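Local coordinates for protein rubber oxygenase (Streptomyces sp., PDB 5O1L) that cleaves the double bonds of poly(cis-1,4-isoprene) rubber by adding dioxygen, using a non-covalently bound b-type heme, to give oligo-isoprenoids with keto and aldehyde ends, at residues G324-Y329 / R349-A354. Numbering follows the deposited sequence.
Sequences GAFSRY and RLIATA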
# COMPACT_ATOMS: atom_id res chain seq x y z
N GLY A 324 7.64 -10.36 15.99
CA GLY A 324 8.14 -11.42 15.23
C GLY A 324 7.17 -12.56 15.10
O GLY A 324 6.99 -13.10 14.01
N ALA A 325 6.59 -12.95 16.22
CA ALA A 325 5.71 -14.08 16.22
C ALA A 325 4.45 -13.78 15.43
O ALA A 325 4.05 -14.59 14.66
CB ALA A 325 5.37 -14.48 17.66
N PHE A 326 3.85 -12.63 15.67
CA PHE A 326 2.63 -12.29 14.95
C PHE A 326 2.90 -12.06 13.47
O PHE A 326 2.09 -12.47 12.61
CB PHE A 326 1.93 -11.08 15.58
CG PHE A 326 0.54 -10.88 15.04
CD1 PHE A 326 -0.44 -11.76 15.41
CD2 PHE A 326 0.28 -9.89 14.17
CE1 PHE A 326 -1.72 -11.64 14.95
CE2 PHE A 326 -1.04 -9.80 13.61
CZ PHE A 326 -1.94 -10.68 13.99
N SER A 327 4.06 -11.49 13.15
CA SER A 327 4.36 -11.26 11.73
C SER A 327 4.66 -12.59 10.99
O SER A 327 4.29 -12.80 9.84
CB SER A 327 5.50 -10.32 11.59
OG SER A 327 5.15 -9.09 12.17
N ARG A 328 5.31 -13.55 11.63
CA ARG A 328 5.53 -14.83 11.07
C ARG A 328 4.24 -15.57 10.90
O ARG A 328 4.04 -16.24 9.90
CB ARG A 328 6.52 -15.67 11.94
CG ARG A 328 7.93 -15.15 11.80
CD ARG A 328 8.91 -15.92 12.67
NE ARG A 328 8.97 -17.25 12.20
CZ ARG A 328 9.68 -17.69 11.15
NH1 ARG A 328 10.58 -16.95 10.57
NH2 ARG A 328 9.48 -18.92 10.73
N TYR A 329 3.33 -15.46 11.85
CA TYR A 329 2.02 -16.09 11.73
C TYR A 329 1.27 -15.50 10.52
O TYR A 329 0.58 -16.25 9.82
CB TYR A 329 1.27 -15.80 13.02
CG TYR A 329 -0.19 -16.17 12.97
CD1 TYR A 329 -0.58 -17.46 12.88
CD2 TYR A 329 -1.16 -15.19 13.08
CE1 TYR A 329 -1.92 -17.77 12.81
CE2 TYR A 329 -2.49 -15.48 13.08
CZ TYR A 329 -2.87 -16.74 12.97
OH TYR A 329 -4.24 -17.03 12.93
N ARG A 349 2.80 -20.84 18.07
CA ARG A 349 1.82 -21.91 18.27
C ARG A 349 0.66 -21.41 19.16
O ARG A 349 -0.49 -21.77 18.85
CB ARG A 349 2.50 -23.11 18.94
CG ARG A 349 1.53 -24.27 19.12
CD ARG A 349 2.31 -25.54 19.51
NE ARG A 349 3.17 -25.97 18.39
CZ ARG A 349 3.79 -27.16 18.28
NH1 ARG A 349 4.52 -27.43 17.21
NH2 ARG A 349 3.68 -28.07 19.23
N LEU A 350 0.89 -20.60 20.16
CA LEU A 350 -0.15 -20.02 20.96
C LEU A 350 -1.06 -19.18 20.03
O LEU A 350 -2.30 -19.22 20.16
CB LEU A 350 0.36 -19.13 22.10
CG LEU A 350 1.12 -19.83 23.24
CD1 LEU A 350 1.61 -18.74 24.17
CD2 LEU A 350 0.22 -20.83 23.97
N ILE A 351 -0.45 -18.37 19.20
CA ILE A 351 -1.20 -17.49 18.29
C ILE A 351 -1.96 -18.27 17.29
O ILE A 351 -3.17 -18.02 17.08
CB ILE A 351 -0.28 -16.46 17.59
CG1 ILE A 351 0.30 -15.51 18.59
CG2 ILE A 351 -1.03 -15.70 16.49
CD1 ILE A 351 1.43 -14.70 18.10
N ALA A 352 -1.37 -19.30 16.67
CA ALA A 352 -2.14 -20.05 15.70
C ALA A 352 -3.32 -20.77 16.30
O ALA A 352 -4.37 -20.93 15.61
CB ALA A 352 -1.18 -21.06 15.03
N THR A 353 -3.21 -21.27 17.51
CA THR A 353 -4.30 -21.96 18.17
C THR A 353 -5.37 -21.03 18.69
O THR A 353 -6.54 -21.43 18.76
CB THR A 353 -3.88 -23.03 19.21
OG1 THR A 353 -3.29 -22.45 20.32
CG2 THR A 353 -2.86 -23.88 18.58
N ALA A 354 -5.02 -19.81 19.10
CA ALA A 354 -5.99 -18.99 19.81
C ALA A 354 -6.38 -17.71 19.10
O ALA A 354 -7.46 -17.17 19.40
CB ALA A 354 -5.48 -18.63 21.19
O HOH W 1 -4.57 -19.88 12.99
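Ile-351 reaches from helix 345-362 into the surface of helix 320-331 and carries most of its helix's side of the contact with its two methyl ends. Ile-351 CG2, anti to the backbone N, lies over one face of the Tyr-329 ring, offset toward the rim and 3.6 Å from the ring centroid, a close CH-pi contact. Ile-351 CG2 also touches Phe-326 CD1 at 4.1 Å. Ile-351 CD1, at the end of an extended chain (chi2 166°), lies 4.0 Å from Ala-325 CB. This side is buried and apolar, tightest where CG2 meets the Tyr-329 ring, and Leu-378 of helix 373-393 packs on both Phe-326 and Ile-351.

Tyr-329 CE1 still comes 3.7 Å from Ala-352 CA, but Ala-352 is exposed and water joins here, lying in the ring plane at the edge, 2.9 Å from Tyr-329 OH and donating to Ala-352 O at 2.8 Å. An alanine in place of Tyr-329 would probably leave Ile-351 CG2 without the ring face beneath it and the water without its phenol partner.

The axes of segments 324-329 and 349-354 approach to 9.7 Å and cross at -53°, an apolar helix-helix crossing in the all-helical catalytic domain of the Lcp family, away from the heme.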